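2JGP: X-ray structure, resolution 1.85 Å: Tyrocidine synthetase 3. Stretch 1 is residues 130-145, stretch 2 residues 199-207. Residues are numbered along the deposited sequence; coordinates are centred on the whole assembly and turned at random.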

# COMPACT_ATOMS: atom_id res chain seq x y z
N LYS A 130 29.96 17.66 -7.06
CA LYS A 130 30.67 17.59 -8.34
C LYS A 130 29.78 17.06 -9.46
O LYS A 130 29.52 17.78 -10.43
N LEU A 131 29.32 15.82 -9.32
CA LEU A 131 28.38 15.16 -10.24
C LEU A 131 28.87 15.05 -11.69
O LEU A 131 29.14 16.06 -12.35
N GLU A 132 28.97 13.82 -12.19
CA GLU A 132 29.35 13.56 -13.58
C GLU A 132 28.13 13.14 -14.38
O GLU A 132 27.50 12.12 -14.07
N ARG A 133 27.79 13.91 -15.42
CA ARG A 133 26.57 13.67 -16.18
C ARG A 133 26.56 12.31 -16.88
O ARG A 133 25.51 11.67 -16.97
N THR A 134 27.72 11.86 -17.36
CA THR A 134 27.81 10.57 -18.04
C THR A 134 27.58 9.40 -17.08
O THR A 134 26.96 8.40 -17.45
N ARG A 135 28.07 9.53 -15.84
CA ARG A 135 27.82 8.51 -14.82
C ARG A 135 26.36 8.46 -14.40
O ARG A 135 25.82 7.38 -14.14
N VAL A 136 25.72 9.63 -14.31
CA VAL A 136 24.28 9.69 -14.05
C VAL A 136 23.56 8.82 -15.07
O VAL A 136 22.81 7.92 -14.70
N GLU A 137 23.82 9.09 -16.34
CA GLU A 137 23.23 8.34 -17.45
C GLU A 137 23.51 6.84 -17.35
O GLU A 137 22.60 6.02 -17.52
N ALA A 138 24.77 6.50 -17.08
CA ALA A 138 25.20 5.10 -17.01
C ALA A 138 24.49 4.31 -15.91
O ALA A 138 24.17 3.13 -16.09
N ALA A 139 24.26 4.96 -14.77
CA ALA A 139 23.53 4.33 -13.66
C ALA A 139 22.10 4.01 -14.07
O ALA A 139 21.59 2.93 -13.78
N PHE A 140 21.44 4.95 -14.76
CA PHE A 140 20.08 4.71 -15.26
C PHE A 140 20.03 3.60 -16.32
O PHE A 140 19.07 2.84 -16.37
N GLN A 141 21.06 3.53 -17.16
CA GLN A 141 21.13 2.49 -18.18
C GLN A 141 21.22 1.12 -17.53
O GLN A 141 20.55 0.17 -17.95
N ARG A 142 22.04 1.02 -16.48
CA ARG A 142 22.14 -0.21 -15.69
C ARG A 142 20.82 -0.54 -14.99
O ARG A 142 20.41 -1.70 -14.98
N LEU A 143 20.15 0.47 -14.43
CA LEU A 143 18.84 0.27 -13.80
C LEU A 143 17.83 -0.30 -14.78
O LEU A 143 17.08 -1.22 -14.45
N ILE A 144 17.81 0.28 -15.98
CA ILE A 144 16.92 -0.17 -17.05
C ILE A 144 17.24 -1.61 -17.45
O ILE A 144 16.33 -2.41 -17.65
N ALA A 145 18.53 -1.94 -17.56
CA ALA A 145 18.95 -3.32 -17.82
C ALA A 145 18.53 -4.27 -16.69
O ALA A 145 18.13 -5.41 -16.95
N ALA A 199 8.99 1.27 -24.80
CA ALA A 199 9.87 1.17 -23.66
C ALA A 199 11.17 1.92 -23.98
O ALA A 199 11.56 2.01 -25.15
N PRO A 200 11.83 2.49 -22.96
CA PRO A 200 11.51 2.46 -21.54
C PRO A 200 10.47 3.52 -21.15
O PRO A 200 10.49 4.65 -21.67
N LEU A 201 9.59 3.17 -20.23
CA LEU A 201 8.61 4.13 -19.70
C LEU A 201 9.20 4.90 -18.51
O LEU A 201 8.56 5.06 -17.47
N ILE A 202 10.43 5.37 -18.69
CA ILE A 202 11.09 6.23 -17.73
C ILE A 202 11.88 7.24 -18.53
O ILE A 202 12.45 6.91 -19.57
N ARG A 203 11.89 8.49 -18.06
CA ARG A 203 12.70 9.53 -18.69
C ARG A 203 13.38 10.37 -17.62
O ARG A 203 12.89 10.49 -16.49
N VAL A 204 14.53 10.92 -17.98
CA VAL A 204 15.37 11.63 -17.03
C VAL A 204 15.93 12.89 -17.69
O VAL A 204 16.42 12.84 -18.82
N SER A 205 15.82 14.01 -16.98
CA SER A 205 16.47 15.25 -17.38
C SER A 205 17.40 15.70 -16.25
O SER A 205 16.99 15.75 -15.09
N LEU A 206 18.65 15.98 -16.60
CA LEU A 206 19.60 16.58 -15.66
C LEU A 206 19.77 18.05 -16.01
O LEU A 206 20.20 18.38 -17.12
N LEU A 207 19.42 18.92 -15.07
CA LEU A 207 19.49 20.37 -15.28
C LEU A 207 20.57 20.96 -14.39
O LEU A 207 20.43 20.94 -13.17

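A helix packed against a β-strand shows how two different periodicities are reconciled: the strand offers every second side chain, the helix those spaced three or four residues apart. In this segment of tyrocidine synthetase 3, strand 202-207 runs nearly antiparallel to helix 133-145, at 166°, with the axes 10.3 Å apart at closest approach.

The contact opens just before the strand. Pro200, preceded by a cis peptide bond and puckered C-gamma endo, points toward the helix, and its CG lies 4.5 Å from Ile144 CD1. Leu201 is out of reach. Ile202, with chi1 t and chi2 t, points in and meets two residues one helical turn apart: its CG2 lies 4.2 Å from CG1 of Ile144 (m, t), and its CD1 lies 4.3 Å from CE1 of Phe140, an oblique approach to the ring. Arg203 then points away, its guanidinium hydrogen-bonded elsewhere in the structure.

Val204 (t) makes the most intimate contact. Its CG2 sits over one face of the Phe140 ring, 3.6 Å from the ring centroid and only 9° off the normal, a CH-pi interaction; its CG1 also comes within 3.6 Å of Phe140 CE2. Phe140 holds its ring there with chi1 m.

Ser205 is out of reach, and Leu206 (t, p) closes the row with the largest covered area. Its CD2 packs 4.2 Å from CG2 of Val136 (t) and 3.8 Å from CB of Arg133, whose side chain starts toward the strand but ends leading away. Its CD1 lies 4.0 Å from CD1 of Leu131, whose chi1 of -132° falls between wells.

No hydrogen bond crosses the interface, so apolar packing carries it. The charged pair Arg135 and Glu132 stays within stretch 1, joined by a salt bridge whose hydrogen bond, NH2 of Arg135 to OE1 of Glu132 at 3.4 Å, is weak.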

# COMPACT_ATOMS: atom_id res chain seq x y z
CB LYS A 130 31.94 16.73 -8.20
CG LYS A 130 32.93 17.22 -7.14
CD LYS A 130 33.40 18.67 -7.36
CE LYS A 130 34.23 18.82 -8.63
NZ LYS A 130 34.86 20.17 -8.72
CB LEU A 131 27.00 15.84 -10.21
CG LEU A 131 25.76 14.93 -10.06
CD1 LEU A 131 24.53 15.59 -10.68
CD2 LEU A 131 25.97 13.54 -10.66
CB GLU A 132 30.40 12.45 -13.66
CG GLU A 132 31.70 12.78 -12.95
CD GLU A 132 32.74 11.68 -13.11
OE1 GLU A 132 33.50 11.44 -12.15
OE2 GLU A 132 32.78 11.06 -14.19
CB ARG A 133 26.28 14.81 -17.17
CG ARG A 133 27.30 15.02 -18.29
CD ARG A 133 26.61 15.51 -19.56
NE ARG A 133 27.56 15.76 -20.65
CZ ARG A 133 28.29 16.86 -20.80
NH1 ARG A 133 28.21 17.86 -19.91
NH2 ARG A 133 29.11 16.97 -21.84
CB THR A 134 29.15 10.39 -18.76
OG1 THR A 134 30.23 10.56 -17.83
CG2 THR A 134 29.29 11.40 -19.90
CB ARG A 135 28.71 8.71 -13.59
CG ARG A 135 30.12 8.19 -13.76
CD ARG A 135 30.71 7.66 -12.44
NE ARG A 135 31.26 8.71 -11.60
CZ ARG A 135 31.68 8.54 -10.35
NH1 ARG A 135 31.59 7.35 -9.75
NH2 ARG A 135 32.18 9.57 -9.67
CB VAL A 136 23.74 11.14 -14.12
CG1 VAL A 136 22.21 11.17 -14.01
CG2 VAL A 136 24.37 12.00 -13.03
CB GLU A 137 23.77 8.87 -18.79
CG GLU A 137 23.07 8.29 -20.00
CD GLU A 137 23.61 8.85 -21.30
OE1 GLU A 137 24.81 8.65 -21.57
OE2 GLU A 137 22.82 9.48 -22.05
CB ALA A 138 26.70 5.02 -16.82
CB ALA A 139 23.56 5.22 -12.42
CB PHE A 140 19.47 6.00 -15.82
CG PHE A 140 18.83 6.86 -14.77
CD1 PHE A 140 17.64 6.47 -14.17
CD2 PHE A 140 19.42 8.05 -14.37
CE1 PHE A 140 17.04 7.26 -13.19
CE2 PHE A 140 18.84 8.84 -13.39
CZ PHE A 140 17.64 8.44 -12.80
CB GLN A 141 22.32 2.74 -19.12
CG GLN A 141 22.08 3.91 -20.08
CD GLN A 141 23.29 4.26 -20.93
OE1 GLN A 141 23.14 4.73 -22.06
NE2 GLN A 141 24.48 4.05 -20.40
CB ARG A 142 23.27 -0.12 -14.67
CG ARG A 142 24.67 -0.23 -15.29
CD ARG A 142 25.74 -0.43 -14.22
NE ARG A 142 27.02 -0.83 -14.80
CZ ARG A 142 27.88 -0.00 -15.40
NH1 ARG A 142 27.61 1.30 -15.53
NH2 ARG A 142 29.02 -0.48 -15.88
CB LEU A 143 18.27 1.58 -13.24
CG LEU A 143 18.73 2.09 -11.87
CD1 LEU A 143 17.94 3.36 -11.54
CD2 LEU A 143 18.55 1.05 -10.78
CB ILE A 144 17.02 0.76 -18.28
CG1 ILE A 144 16.46 2.14 -17.95
CG2 ILE A 144 16.25 0.17 -19.46
CD1 ILE A 144 16.86 3.23 -18.93
CB ALA A 145 20.46 -3.39 -18.02
CB ALA A 199 10.16 -0.30 -23.33
CB PRO A 200 12.85 2.78 -20.89
CG PRO A 200 13.50 3.70 -21.86
CD PRO A 200 13.06 3.26 -23.22
CB LEU A 201 7.32 3.41 -19.31
CG LEU A 201 6.63 2.78 -20.52
CD1 LEU A 201 5.60 1.76 -20.09
CD2 LEU A 201 6.01 3.87 -21.41
CB ILE A 202 12.00 5.44 -16.75
CG1 ILE A 202 12.64 6.39 -15.72
CG2 ILE A 202 13.08 4.67 -17.50
CD1 ILE A 202 13.24 5.68 -14.50
CB ARG A 203 11.87 10.39 -19.65
CG ARG A 203 10.52 10.86 -19.12
CD ARG A 203 9.85 11.81 -20.12
NE ARG A 203 9.23 11.11 -21.25
CZ ARG A 203 7.92 11.06 -21.51
NH1 ARG A 203 7.04 11.68 -20.73
NH2 ARG A 203 7.48 10.39 -22.56
CB VAL A 204 16.52 10.72 -16.54
CG1 VAL A 204 17.37 11.44 -15.48
CG2 VAL A 204 15.96 9.42 -15.98
CB SER A 205 15.44 16.34 -17.68
OG SER A 205 14.67 16.03 -18.83
CB LEU A 206 20.95 15.86 -15.74
CG LEU A 206 22.01 16.35 -14.75
CD1 LEU A 206 21.52 16.22 -13.31
CD2 LEU A 206 23.31 15.58 -14.95
CB LEU A 207 18.15 21.02 -14.96
CG LEU A 207 16.89 20.37 -15.56
CD1 LEU A 207 15.65 21.03 -14.97
CD2 LEU A 207 16.91 20.47 -17.08